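Oxidoreductase, zinc-binding dehydrogenase family (PDB 5K1S) probably acts as a zinc-binding medium-chain reductase in the alternative de novo biosynthesis of isovaleryl coenzyme A in Myxococcus xanthus. Local coordinates at residues C57-I62 with F130-P135; G136-F141 with K341-L346. One frame throughout, in Å; residues are numbered along the deposited sequence. Where two conformers were deposited one is given.

Contact 1: C57-I62 with F130-P135; sequences CYHDVI and FGEELP. With ZN (zinc ion), chain F.
His59 and Glu132 meet through a single hydrogen bond, the one direct touch between the helix start 57-62 and the loop 130-135. NE2 of His59 donates to OE2 of Glu132 over 2.7 Å, with an N-H...O angle of 163°. The carboxylate oxygen lies almost in the imidazole plane and is approached nearly along its C-O axis, while ring and carboxylate are turned 27° apart. CG of His59 stands anti to the backbone N (chi1 -173°), which swings the ring off the helix toward the loop; Glu132 answers with a chain extended beyond CG. An alanine at His59 has no N-H to offer, and OE2 of Glu132 would then probably be left without this partner, its carboxylate freer to turn.

Metal binding and capping share the beginning of the helix. SG of Cys57 binds the zinc ion at 2.5 Å, with His79 and Cys166 as further ligands, and takes a weak capping bond from His59 N. Cys57 N in turn donates to Asp60 OD2 over 3.1 Å, completing a capping box that ties the metal-binding cysteine to the first helical turn.

The ring of His59 also meets that of His79, which puts His59 in the second shell of the zinc site and Glu132 behind it. Helix 58-64 packs on helix 339-347 through Tyr58, Asp60 and Val61, whereas Phe130 reaches Met142 and Ala144 of strand 141-145.

Contact 2: G136-F141 with K341-L346; sequences GGYAQF and KAHFRL
An inverse gamma turn centred on Tyr138, in the loop leading to strand 141-145, sends a tyrosine side chain across to His343 of helix 339-347. The two side chains approach from opposite directions and meet at a hydrogen bond of 3.1 Å between Tyr138 OH and His343 NE2, in which either atom could be the donor. Each polar atom lies near the plane of the other residue's ring. The rings therefore meet rim to rim, with centroids 6.0 Å apart and planes at 70°, and neither covers the other's face. Besides the hydroxyl, CE2 of Tyr138 comes to 3.7 Å from His343 NE2.

Within the GroES-like fold of medium-chain dehydrogenases, the pair joins the loop, bonded through its backbone to Val21 of strand 17-23, to a helix from much later in the chain. Strand 46-56 lines the pair: Val56 touches both side chains and Cys54 packs on Tyr138.

CG of His343 sits anti to the carbonyl carbon, beside the backbone N (chi1 -74°), which directs the ring off the helix, and a chi2 of -150° turns NE2 to the tyrosine. ND1, at another corner of the same ring, hydrogen-bonds to NE of Arg64. Both ring nitrogens of this buried histidine thus have polar partners, which together are likely to restrict its rotation. The tyrosine hydroxyl has a further, weak hydrogen bond to Asp60 OD2 of helix 58-64.

How the contacts relate
Contact 1 is a surface contact between partly exposed residues, whereas both touching residues of contact 2 are buried. Their loop segments, 130-135 and 136-141, are consecutive, and their helices, 58-64 and 339-347, pack against each other, with centres of the two contacts about 10 Å apart. Asp60, from the capping box of contact 1, joins the two by reaching the tyrosine of contact 2, while Leu346 CD2 packs 3.6 Å from Tyr58 N. Each contact turns on one histidine NE2. In contact 1 it donates to a carboxylate, on a histidine that touches the zinc ligand His79; in contact 2 it pairs with a neutral hydroxyl, in a buried setting where Asp60 and Arg64 also take part.

Contact 1: C57-I62 with F130-P135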
ATOM      1  N   CYS A  57     -22.193   4.028 -15.694  1.00 57.40           N
ATOM      2  CA  CYS A  57     -21.388   3.891 -14.491  1.00 57.46           C
ATOM      3  C   CYS A  57     -21.807   4.953 -13.481  1.00 56.85           C
ATOM      4  O   CYS A  57     -22.084   6.096 -13.855  1.00 55.69           O
ATOM      5  CB  CYS A  57     -19.898   4.030 -14.821  1.00 56.52           C
ATOM      6  SG  CYS A  57     -18.803   3.937 -13.401  1.00 57.06           S
ATOM      7  N   TYR A  58     -21.862   4.571 -12.201  1.00 57.70           N
ATOM      8  CA  TYR A  58     -22.268   5.524 -11.171  1.00 57.41           C
ATOM      9  C   TYR A  58     -21.411   6.780 -11.210  1.00 55.89           C
ATOM     10  O   TYR A  58     -21.866   7.860 -10.816  1.00 55.44           O
ATOM     11  CB  TYR A  58     -22.195   4.883  -9.785  1.00 58.86           C
ATOM     12  CG  TYR A  58     -22.676   5.798  -8.684  1.00 58.82           C
ATOM     13  CD1 TYR A  58     -24.029   5.919  -8.398  1.00 59.77           C
ATOM     14  CD2 TYR A  58     -21.780   6.549  -7.936  1.00 58.20           C
ATOM     15  CE1 TYR A  58     -24.476   6.757  -7.396  1.00 59.88           C
ATOM     16  CE2 TYR A  58     -22.219   7.391  -6.930  1.00 58.38           C
ATOM     17  CZ  TYR A  58     -23.567   7.490  -6.665  1.00 59.10           C
ATOM     18  OH  TYR A  58     -24.011   8.326  -5.664  1.00 59.41           O
ATOM     19  N   HIS A  59     -20.165   6.654 -11.669  1.00 41.04           N
ATOM     20  CA  HIS A  59     -19.348   7.825 -11.969  1.00 40.54           C
ATOM     21  C   HIS A  59     -20.136   8.842 -12.787  1.00 40.37           C
ATOM     22  O   HIS A  59     -20.023  10.052 -12.566  1.00 40.28           O
ATOM     23  CB  HIS A  59     -18.091   7.375 -12.716  1.00 40.51           C
ATOM     24  CG  HIS A  59     -17.082   8.459 -12.939  1.00 40.37           C
ATOM     25  ND1 HIS A  59     -16.134   8.798 -11.998  1.00 40.92           N
ATOM     26  CD2 HIS A  59     -16.858   9.264 -14.005  1.00 40.22           C
ATOM     27  CE1 HIS A  59     -15.374   9.769 -12.471  1.00 40.88           C
ATOM     28  NE2 HIS A  59     -15.792  10.069 -13.688  1.00 40.29           N
ATOM     29  N   ASP A  60     -20.952   8.362 -13.733  1.00 44.46           N
ATOM     30  CA  ASP A  60     -21.754   9.260 -14.560  1.00 43.93           C
ATOM     31  C   ASP A  60     -22.768  10.027 -13.723  1.00 44.29           C
ATOM     32  O   ASP A  60     -23.077  11.186 -14.018  1.00 44.01           O
ATOM     33  CB  ASP A  60     -22.471   8.471 -15.656  1.00 44.33           C
ATOM     34  CG  ASP A  60     -21.512   7.753 -16.587  1.00 44.07           C
ATOM     35  OD1 ASP A  60     -20.364   8.223 -16.747  1.00 43.46           O
ATOM     36  OD2 ASP A  60     -21.911   6.719 -17.162  1.00 44.86           O
ATOM     37  N   VAL A  61     -23.317   9.386 -12.687  1.00 49.98           N
ATOM     38  CA  VAL A  61     -24.243  10.074 -11.791  1.00 50.55           C
ATOM     39  C   VAL A  61     -23.546  11.255 -11.131  1.00 50.06           C
ATOM     40  O   VAL A  61     -24.040  12.389 -11.157  1.00 50.08           O
ATOM     41  CB  VAL A  61     -24.801   9.095 -10.741  1.00 51.92           C
ATOM     42  CG1 VAL A  61     -25.683   9.826  -9.733  1.00 52.63           C
ATOM     43  CG2 VAL A  61     -25.579   7.974 -11.416  1.00 53.10           C
ATOM     44  N   ILE A  62     -22.386  11.002 -10.523  1.00 43.59           N
ATOM     45  CA  ILE A  62     -21.629  12.070  -9.878  1.00 43.61           C
ATOM     46  C   ILE A  62     -21.351  13.182 -10.878  1.00 43.05           C
ATOM     47  O   ILE A  62     -21.525  14.371 -10.582  1.00 43.38           O
ATOM     48  CB  ILE A  62     -20.325  11.513  -9.276  1.00 43.99           C
ATOM     49  CG1 ILE A  62     -20.619  10.351  -8.319  1.00 44.86           C
ATOM     50  CG2 ILE A  62     -19.569  12.607  -8.537  1.00 44.41           C
ATOM     51  CD1 ILE A  62     -19.387   9.586  -7.886  1.00 45.57           C
ATOM     52  N   PHE A 130     -13.307  10.584 -20.589  1.00 48.25           N
ATOM     53  CA  PHE A 130     -14.433  10.519 -21.508  1.00 47.07           C
ATOM     54  C   PHE A 130     -15.718  10.865 -20.768  1.00 45.79           C
ATOM     55  O   PHE A 130     -15.960  10.392 -19.655  1.00 46.19           O
ATOM     56  CB  PHE A 130     -14.535   9.130 -22.136  1.00 48.08           C
ATOM     57  CG  PHE A 130     -13.474   8.849 -23.157  1.00 49.13           C
ATOM     58  CD1 PHE A 130     -12.256   8.308 -22.781  1.00 50.75           C
ATOM     59  CD2 PHE A 130     -13.694   9.125 -24.496  1.00 48.60           C
ATOM     60  CE1 PHE A 130     -11.279   8.053 -23.722  1.00 51.82           C
ATOM     61  CE2 PHE A 130     -12.717   8.875 -25.439  1.00 49.63           C
ATOM     62  CZ  PHE A 130     -11.510   8.337 -25.053  1.00 51.25           C
ATOM     63  N   GLY A 131     -16.541  11.708 -21.387  1.00 37.24           N
ATOM     64  CA  GLY A 131     -17.732  12.205 -20.732  1.00 36.72           C
ATOM     65  C   GLY A 131     -17.504  13.402 -19.840  1.00 35.93           C
ATOM     66  O   GLY A 131     -18.440  13.834 -19.155  1.00 35.62           O
ATOM     67  N   GLU A 132     -16.289  13.951 -19.821  1.00 39.41           N
ATOM     68  CA  GLU A 132     -15.989  15.134 -19.026  1.00 38.76           C
ATOM     69  C   GLU A 132     -15.316  16.188 -19.898  1.00 38.61           C
ATOM     70  O   GLU A 132     -16.000  16.947 -20.589  1.00 38.89           O
ATOM     71  CB  GLU A 132     -15.120  14.759 -17.825  1.00 39.45           C
ATOM     72  CG  GLU A 132     -15.851  13.882 -16.816  1.00 39.97           C
ATOM     73  CD  GLU A 132     -14.927  13.248 -15.799  1.00 41.58           C
ATOM     74  OE1 GLU A 132     -13.930  13.892 -15.409  1.00 41.81           O
ATOM     75  OE2 GLU A 132     -15.197  12.097 -15.395  1.00 42.64           O
ATOM     76  N   GLU A 133     -13.982  16.247 -19.893  1.00 42.29           N
ATOM     77  CA  GLU A 133     -13.294  17.245 -20.705  0.50 42.40           C
ATOM     78  C   GLU A 133     -13.524  17.011 -22.192  1.00 42.96           C
ATOM     79  O   GLU A 133     -13.541  17.968 -22.975  1.00 43.23           O
ATOM     80  CB  GLU A 133     -11.797  17.244 -20.395  0.50 42.71           C
ATOM     81  CG  GLU A 133     -11.468  17.279 -18.912  0.50 42.84           C
ATOM     82  CD  GLU A 133     -10.082  17.823 -18.633  0.50 43.23           C
ATOM     83  OE1 GLU A 133      -9.714  18.855 -19.233  0.50 42.75           O
ATOM     84  OE2 GLU A 133      -9.354  17.216 -17.819  0.50 44.67           O
ATOM     85  N   LEU A 134     -13.700  15.755 -22.600  1.00 45.65           N
ATOM     86  CA  LEU A 134     -14.034  15.464 -23.983  1.00 46.32           C
ATOM     87  C   LEU A 134     -15.329  14.659 -24.045  1.00 46.47           C
ATOM     88  O   LEU A 134     -15.641  13.907 -23.115  1.00 46.21           O
ATOM     89  CB  LEU A 134     -12.904  14.704 -24.695  1.00 47.03           C
ATOM     90  CG  LEU A 134     -12.299  13.482 -24.013  1.00 48.65           C
ATOM     91  CD1 LEU A 134     -13.114  12.250 -24.328  1.00 48.92           C
ATOM     92  CD2 LEU A 134     -10.854  13.288 -24.447  1.00 50.41           C
ATOM     93  N   PRO A 135     -16.109  14.807 -25.117  1.00 34.43           N
ATOM     94  CA  PRO A 135     -17.460  14.232 -25.129  1.00 34.55           C
ATOM     95  C   PRO A 135     -17.457  12.727 -24.902  1.00 35.05           C
ATOM     96  O   PRO A 135     -16.510  12.020 -25.255  1.00 35.54           O
ATOM     97  CB  PRO A 135     -17.982  14.585 -26.526  1.00 35.17           C
ATOM     98  CG  PRO A 135     -17.178  15.765 -26.943  1.00 34.97           C
ATOM     99  CD  PRO A 135     -15.822  15.553 -26.354  1.00 34.65           C
TER
HETATM  100 ZN    ZN F 402     -16.698   3.876 -14.726  1.00 70.31          ZN

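Contact 2: G136-F141 with K341-L346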
ATOM      1  N   GLY A 136     -18.552  12.238 -24.323  1.00 41.35           N
ATOM      2  CA  GLY A 136     -18.672  10.858 -23.910  1.00 41.71           C
ATOM      3  C   GLY A 136     -19.449  10.009 -24.898  1.00 42.90           C
ATOM      4  O   GLY A 136     -19.658  10.379 -26.059  1.00 43.48           O
ATOM      5  N   GLY A 137     -19.889   8.848 -24.420  1.00 47.81           N
ATOM      6  CA  GLY A 137     -20.553   7.854 -25.237  1.00 49.16           C
ATOM      7  C   GLY A 137     -22.064   7.861 -25.177  1.00 49.81           C
ATOM      8  O   GLY A 137     -22.691   6.964 -25.752  1.00 51.11           O
ATOM      9  N   TYR A 138     -22.674   8.827 -24.491  1.00 42.09           N
ATOM     10  CA  TYR A 138     -24.128   8.969 -24.512  1.00 42.93           C
ATOM     11  C   TYR A 138     -24.573   9.576 -25.836  1.00 43.69           C
ATOM     12  O   TYR A 138     -25.278  10.591 -25.856  1.00 43.72           O
ATOM     13  CB  TYR A 138     -24.623   9.844 -23.355  1.00 42.20           C
ATOM     14  CG  TYR A 138     -24.545   9.213 -21.984  1.00 41.74           C
ATOM     15  CD1 TYR A 138     -23.883   8.004 -21.779  1.00 41.79           C
ATOM     16  CD2 TYR A 138     -25.145   9.829 -20.890  1.00 41.40           C
ATOM     17  CE1 TYR A 138     -23.815   7.436 -20.533  1.00 41.42           C
ATOM     18  CE2 TYR A 138     -25.082   9.262 -19.636  1.00 41.05           C
ATOM     19  CZ  TYR A 138     -24.415   8.062 -19.469  1.00 41.02           C
ATOM     20  OH  TYR A 138     -24.328   7.462 -18.242  1.00 40.88           O
ATOM     21  N   ALA A 139     -24.172   8.967 -26.946  1.00 41.58           N
ATOM     22  CA  ALA A 139     -24.424   9.553 -28.252  1.00 42.26           C
ATOM     23  C   ALA A 139     -24.191   8.498 -29.322  1.00 43.49           C
ATOM     24  O   ALA A 139     -23.647   7.424 -29.055  1.00 43.69           O
ATOM     25  CB  ALA A 139     -23.538  10.779 -28.479  1.00 41.17           C
ATOM     26  N   GLN A 140     -24.618   8.819 -30.546  1.00 48.23           N
ATOM     27  CA  GLN A 140     -24.427   7.914 -31.673  1.00 49.61           C
ATOM     28  C   GLN A 140     -22.978   7.869 -32.138  1.00 49.17           C
ATOM     29  O   GLN A 140     -22.567   6.877 -32.747  1.00 50.27           O
ATOM     30  CB  GLN A 140     -25.320   8.330 -32.843  1.00 50.85           C
ATOM     31  CG  GLN A 140     -26.806   8.236 -32.551  1.00 51.82           C
ATOM     32  CD  GLN A 140     -27.658   8.669 -33.729  1.00 53.17           C
ATOM     33  OE1 GLN A 140     -27.535   9.791 -34.221  1.00 52.69           O
ATOM     34  NE2 GLN A 140     -28.528   7.778 -34.188  1.00 55.03           N
ATOM     35  N   PHE A 141     -22.200   8.914 -31.860  1.00 42.44           N
ATOM     36  CA  PHE A 141     -20.827   9.013 -32.329  1.00 42.17           C
ATOM     37  C   PHE A 141     -19.986   9.709 -31.270  1.00 40.56           C
ATOM     38  O   PHE A 141     -20.506  10.373 -30.371  1.00 39.65           O
ATOM     39  CB  PHE A 141     -20.721   9.792 -33.650  1.00 42.68           C
ATOM     40  CG  PHE A 141     -21.547   9.222 -34.765  1.00 44.36           C
ATOM     41  CD1 PHE A 141     -22.875   9.587 -34.915  1.00 44.84           C
ATOM     42  CD2 PHE A 141     -20.993   8.336 -35.674  1.00 45.66           C
ATOM     43  CE1 PHE A 141     -23.636   9.071 -35.943  1.00 46.53           C
ATOM     44  CE2 PHE A 141     -21.751   7.817 -36.705  1.00 47.35           C
ATOM     45  CZ  PHE A 141     -23.073   8.184 -36.841  1.00 47.77           C
ATOM     46  N   LYS A 341     -33.980   7.659 -16.933  1.00 73.45           N
ATOM     47  CA  LYS A 341     -34.490   6.487 -16.231  1.00 76.04           C
ATOM     48  C   LYS A 341     -33.352   5.595 -15.754  1.00 75.34           C
ATOM     49  O   LYS A 341     -33.399   5.054 -14.642  1.00 77.37           O
ATOM     50  CB  LYS A 341     -35.436   5.702 -17.139  1.00 78.24           C
ATOM     51  CG  LYS A 341     -36.590   6.518 -17.693  1.00 79.76           C
ATOM     52  CD  LYS A 341     -37.601   5.635 -18.410  1.00 83.10           C
ATOM     53  CE  LYS A 341     -38.745   6.449 -18.993  1.00 85.31           C
ATOM     54  NZ  LYS A 341     -39.790   5.582 -19.604  1.00 89.44           N
ATOM     55  N   ALA A 342     -32.316   5.434 -16.580  1.00 60.97           N
ATOM     56  CA  ALA A 342     -31.189   4.587 -16.204  1.00 60.91           C
ATOM     57  C   ALA A 342     -30.524   5.094 -14.930  1.00 60.89           C
ATOM     58  O   ALA A 342     -30.257   4.319 -14.005  1.00 63.52           O
ATOM     59  CB  ALA A 342     -30.181   4.520 -17.351  1.00 58.67           C
ATOM     60  N   HIS A 343     -30.245   6.398 -14.866  1.00 54.49           N
ATOM     61  CA  HIS A 343     -29.622   6.960 -13.671  1.00 54.73           C
ATOM     62  C   HIS A 343     -30.520   6.799 -12.454  1.00 55.89           C
ATOM     63  O   HIS A 343     -30.049   6.442 -11.367  1.00 56.66           O
ATOM     64  CB  HIS A 343     -29.289   8.435 -13.888  1.00 54.00           C
ATOM     65  CG  HIS A 343     -28.114   8.654 -14.781  1.00 53.13           C
ATOM     66  ND1 HIS A 343     -27.275   9.738 -14.656  1.00 52.75           N
ATOM     67  CD2 HIS A 343     -27.636   7.922 -15.812  1.00 52.70           C
ATOM     68  CE1 HIS A 343     -26.330   9.666 -15.576  1.00 52.16           C
ATOM     69  NE2 HIS A 343     -26.526   8.572 -16.289  1.00 52.09           N
ATOM     70  N   PHE A 344     -31.814   7.076 -12.610  1.00 58.53           N
ATOM     71  CA  PHE A 344     -32.741   6.907 -11.497  1.00 61.91           C
ATOM     72  C   PHE A 344     -32.664   5.490 -10.946  1.00 64.82           C
ATOM     73  O   PHE A 344     -32.546   5.288  -9.731  1.00 67.63           O
ATOM     74  CB  PHE A 344     -34.164   7.240 -11.945  1.00 62.93           C
ATOM     75  CG  PHE A 344     -35.150   7.320 -10.815  1.00 66.54           C
ATOM     76  CD1 PHE A 344     -35.741   6.174 -10.308  1.00 70.31           C
ATOM     77  CD2 PHE A 344     -35.487   8.544 -10.258  1.00 66.58           C
ATOM     78  CE1 PHE A 344     -36.646   6.247  -9.266  1.00 74.19           C
ATOM     79  CE2 PHE A 344     -36.392   8.622  -9.216  1.00 70.19           C
ATOM     80  CZ  PHE A 344     -36.972   7.472  -8.721  1.00 74.08           C
ATOM     81  N   ARG A 345     -32.725   4.491 -11.829  1.00 71.30           N
ATOM     82  CA  ARG A 345     -32.561   3.107 -11.394  1.00 75.01           C
ATOM     83  C   ARG A 345     -31.245   2.924 -10.651  1.00 76.18           C
ATOM     84  O   ARG A 345     -31.204   2.334  -9.566  1.00 80.68           O
ATOM     85  CB  ARG A 345     -32.621   2.166 -12.597  1.00 74.87           C
ATOM     86  CG  ARG A 345     -33.993   2.024 -13.230  1.00 75.42           C
ATOM     87  CD  ARG A 345     -33.959   1.024 -14.379  1.00 75.82           C
ATOM     88  NE  ARG A 345     -33.495  -0.293 -13.946  1.00 79.21           N
ATOM     89  CZ  ARG A 345     -33.255  -1.314 -14.764  1.00 80.30           C
ATOM     90  NH1 ARG A 345     -33.430  -1.181 -16.074  1.00 78.04           N
ATOM     91  NH2 ARG A 345     -32.836  -2.472 -14.271  1.00 84.01           N
ATOM     92  N   LEU A 346     -30.154   3.430 -11.227  1.00 64.64           N
ATOM     93  CA  LEU A 346     -28.839   3.214 -10.636  1.00 66.04           C
ATOM     94  C   LEU A 346     -28.703   3.938  -9.303  1.00 67.18           C
ATOM     95  O   LEU A 346     -28.101   3.408  -8.363  1.00 70.69           O
ATOM     96  CB  LEU A 346     -27.753   3.666 -11.615  1.00 61.97           C
ATOM     97  CG  LEU A 346     -26.301   3.426 -11.200  1.00 63.13           C
ATOM     98  CD1 LEU A 346     -26.040   1.952 -10.918  1.00 68.00           C
ATOM     99  CD2 LEU A 346     -25.360   3.935 -12.281  1.00 59.21           C
TER